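Local coordinates for protein polyphosphate kinase (Porphyromonas gingivalis, PDB 2O8R) that probably catalyses the reversible transfer of the terminal phosphate of ATP to a growing long-chain polyphosphate, as a magnesium-dependent member of the PPK1 family, at residues A[212-217]-A[229-234]. The protein carries 3 engineered substitutions. Sequence-based numbering, arbitrary orientation.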
ATOM      1  N   ILE A 212       9.098  19.806  17.664  1.00 50.81           N
ATOM      2  CA  ILE A 212      10.477  19.942  17.232  1.00 46.28           C
ATOM      3  C   ILE A 212      10.638  21.114  16.285  1.00 50.78           C
ATOM      4  O   ILE A 212      11.537  21.935  16.468  1.00 51.23           O
ATOM      5  CB  ILE A 212      11.015  18.664  16.568  1.00 43.26           C
ATOM      6  CG1 ILE A 212      10.812  17.459  17.510  1.00 32.23           C
ATOM      7  CG2 ILE A 212      12.512  18.869  16.171  1.00 19.94           C
ATOM      8  CD1 ILE A 212      10.904  16.112  16.797  1.00 49.26           C
ATOM      9  N   ILE A 213       9.763  21.197  15.289  1.00 46.50           N
ATOM     10  CA  ILE A 213       9.801  22.310  14.346  1.00 48.98           C
ATOM     11  C   ILE A 213       9.704  23.664  15.076  1.00 53.03           C
ATOM     12  O   ILE A 213      10.529  24.550  14.865  1.00 54.04           O
ATOM     13  CB  ILE A 213       8.726  22.166  13.247  1.00 54.70           C
ATOM     14  CG1 ILE A 213       9.059  20.956  12.357  1.00 37.17           C
ATOM     15  CG2 ILE A 213       8.651  23.445  12.413  1.00 36.20           C
ATOM     16  CD1 ILE A 213       8.138  20.768  11.157  1.00 35.31           C
ATOM     17  N   LYS A 214       8.730  23.789  15.969  1.00 45.15           N
ATOM     18  CA  LYS A 214       8.562  24.987  16.785  1.00 43.57           C
ATOM     19  C   LYS A 214       9.852  25.425  17.496  1.00 53.44           C
ATOM     20  O   LYS A 214      10.148  26.610  17.589  1.00 64.59           O
ATOM     21  CB  LYS A 214       7.452  24.762  17.816  1.00 39.58           C
ATOM     22  CG  LYS A 214       6.023  24.707  17.231  1.00 43.31           C
ATOM     23  CD  LYS A 214       5.008  24.664  18.361  1.00 36.48           C
ATOM     24  CE  LYS A 214       3.661  25.166  17.946  1.00 49.79           C
ATOM     25  NZ  LYS A 214       2.771  25.187  19.124  1.00 54.54           N
ATOM     26  N   GLU A 215      10.620  24.454  17.968  1.00 45.19           N
ATOM     27  CA  GLU A 215      11.815  24.708  18.749  1.00 42.58           C
ATOM     28  C   GLU A 215      13.007  25.150  17.875  1.00 53.19           C
ATOM     29  O   GLU A 215      14.062  25.532  18.380  1.00 61.06           O
ATOM     30  CB  GLU A 215      12.154  23.440  19.544  1.00 51.91           C
ATOM     31  CG  GLU A 215      13.149  23.596  20.691  1.00 69.00           C
ATOM     32  CD  GLU A 215      12.773  24.693  21.675  1.00 85.90           C
ATOM     33  OE1 GLU A 215      11.563  24.929  21.900  1.00 97.09           O
ATOM     34  OE2 GLU A 215      13.699  25.318  22.235  1.00 87.42           O
ATOM     35  N   HIS A 216      12.845  25.111  16.560  1.00 51.39           N
ATOM     36  CA  HIS A 216      13.957  25.443  15.675  1.00 55.05           C
ATOM     37  C   HIS A 216      13.575  26.452  14.597  1.00 50.30           C
ATOM     38  O   HIS A 216      14.278  26.597  13.598  1.00 54.61           O
ATOM     39  CB  HIS A 216      14.532  24.172  15.044  1.00 55.16           C
ATOM     40  CG  HIS A 216      15.105  23.212  16.036  1.00 56.96           C
ATOM     41  ND1 HIS A 216      14.376  22.176  16.578  1.00 76.36           N
ATOM     42  CD2 HIS A 216      16.331  23.143  16.601  1.00 48.80           C
ATOM     43  CE1 HIS A 216      15.132  21.505  17.427  1.00 76.34           C
ATOM     44  NE2 HIS A 216      16.325  22.067  17.454  1.00 60.83           N
ATOM     45  N   LEU A 217      12.468  27.153  14.813  1.00 48.09           N
ATOM     46  CA  LEU A 217      11.947  28.091  13.833  1.00 53.10           C
ATOM     47  C   LEU A 217      12.951  29.199  13.542  1.00 60.58           C
ATOM     48  O   LEU A 217      12.994  29.728  12.427  1.00 68.98           O
ATOM     49  CB  LEU A 217      10.617  28.682  14.313  1.00 62.67           C
ATOM     50  CG  LEU A 217       9.369  27.798  14.220  1.00 52.02           C
ATOM     51  CD1 LEU A 217       8.223  28.407  14.979  1.00 43.12           C
ATOM     52  CD2 LEU A 217       8.983  27.586  12.772  1.00 74.03           C
ATOM     53  N   SER A 229       4.090  30.497  17.077  1.00 64.01           N
ATOM     54  CA  SER A 229       3.510  29.670  16.042  1.00 64.23           C
ATOM     55  C   SER A 229       2.291  28.972  16.618  1.00 60.88           C
ATOM     56  O   SER A 229       2.167  28.826  17.839  1.00 56.80           O
ATOM     57  CB  SER A 229       4.527  28.674  15.479  1.00 64.88           C
ATOM     58  OG  SER A 229       4.894  27.701  16.435  1.00 70.18           O
ATOM     59  N   TYR A 230       1.379  28.584  15.730  1.00 53.82           N
ATOM     60  CA  TYR A 230       0.127  27.947  16.120  1.00 48.54           C
ATOM     61  C   TYR A 230      -0.216  26.860  15.112  1.00 54.46           C
ATOM     62  O   TYR A 230      -0.072  27.059  13.898  1.00 50.38           O
ATOM     63  CB  TYR A 230      -1.003  28.968  16.157  1.00 65.57           C
ATOM     64  CG  TYR A 230      -0.603  30.351  16.632  1.00 79.29           C
ATOM     65  CD1 TYR A 230      -0.784  30.729  17.962  1.00 62.60           C
ATOM     66  CD2 TYR A 230      -0.057  31.286  15.748  1.00 77.30           C
ATOM     67  CE1 TYR A 230      -0.433  31.991  18.395  1.00 71.97           C
ATOM     68  CE2 TYR A 230       0.304  32.551  16.178  1.00 78.89           C
ATOM     69  CZ  TYR A 230       0.109  32.899  17.504  1.00 73.58           C
ATOM     70  OH  TYR A 230       0.462  34.156  17.937  1.00 72.00           O
ATOM     71  N   SER A 231      -0.651  25.709  15.620  1.00 58.81           N
ATOM     72  CA  SER A 231      -1.008  24.581  14.772  1.00 56.80           C
ATOM     73  C   SER A 231      -2.377  24.849  14.204  1.00 62.64           C
ATOM     74  O   SER A 231      -3.283  25.285  14.919  1.00 54.31           O
ATOM     75  CB  SER A 231      -1.034  23.267  15.558  1.00 58.89           C
ATOM     76  OG  SER A 231       0.212  23.010  16.172  1.00 81.80           O
ATOM     77  N   ILE A 232      -2.515  24.601  12.909  1.00 55.18           N
ATOM     78  CA  ILE A 232      -3.801  24.694  12.252  1.00 57.42           C
ATOM     79  C   ILE A 232      -4.101  23.423  11.469  1.00 56.98           C
ATOM     80  O   ILE A 232      -3.202  22.638  11.171  1.00 67.86           O
ATOM     81  CB  ILE A 232      -3.884  25.913  11.318  1.00 65.68           C
ATOM     82  CG1 ILE A 232      -2.713  25.912  10.324  1.00 60.50           C
ATOM     83  CG2 ILE A 232      -3.945  27.202  12.135  1.00 64.78           C
ATOM     84  CD1 ILE A 232      -2.871  26.886   9.184  1.00 48.28           C
ATOM     85  N   LYS A 233      -5.376  23.245  11.145  1.00 61.93           N
ATOM     86  CA  LYS A 233      -5.878  22.099  10.401  1.00 62.38           C
ATOM     87  C   LYS A 233      -7.163  22.532   9.706  1.00 64.96           C
ATOM     88  O   LYS A 233      -7.996  23.222  10.298  1.00 63.12           O
ATOM     89  CB  LYS A 233      -6.160  20.954  11.372  1.00 68.12           C
ATOM     90  CG  LYS A 233      -6.975  19.788  10.823  1.00 74.32           C
ATOM     91  CD  LYS A 233      -7.274  18.793  11.942  1.00 73.05           C
ATOM     92  CE  LYS A 233      -8.418  17.863  11.594  1.00 84.36           C
ATOM     93  NZ  LYS A 233      -8.038  16.861  10.566  1.00 95.21           N
ATOM     94  N   VAL A 234      -7.324  22.147   8.450  1.00 61.29           N
ATOM     95  CA  VAL A 234      -8.575  22.399   7.753  1.00 63.03           C
ATOM     96  C   VAL A 234      -9.136  21.077   7.267  1.00 67.18           C
ATOM     97  O   VAL A 234      -8.395  20.251   6.756  1.00 86.72           O
ATOM     98  CB  VAL A 234      -8.392  23.427   6.587  1.00 65.75           C
ATOM     99  CG1 VAL A 234      -7.201  23.082   5.725  1.00 59.83           C
ATOM    100  CG2 VAL A 234      -9.644  23.547   5.740  1.00 68.11           C
TER
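With chi1 at 67°, the hydroxyl of Ser-229 sits between its own backbone N and carbonyl carbon and projects at Lys-214, whose side chain, extended from CG to NZ, runs alongside it. The pair illustrates how the end of a short helix meets a mixed, largely antiparallel beta-sheet, here in the middle domain of the kinase: the C-terminal end of helix 209-214 and the type I turn from Lys-214 to Leu-217 meet strand 225-235, an inner strand of the sheet, through Lys-214 and Leu-217. The methylenes of Lys-214, not its ammonium, do most of the touching. CG lies 3.3 Å from OG of Ser-229, and CE reaches the same oxygen, while NZ remains 3.9 Å from the carbonyl O of Ser-229; no hydrogen bond joins the segments, and the contact is one of packing. From the turn, CD1 of Leu-217 comes up to CB and OG of Ser-229, so a leucine methyl and the lysine chain both meet one small serine. The same leucine also touches Val-166 on strand 163-169, a neighbour of strand 225-235 in the sheet. Ile-212 packs on helix 125-139, Ile-213 touches both Ile-139 and Leu-164, and the His-216 ring stacks with Phe-135. That ring is tied back to the helix by ND1, which donates to Ile-212 O at 2.9 Å with an N-H...O angle of 160°, the oxygen lying close to the ring plane.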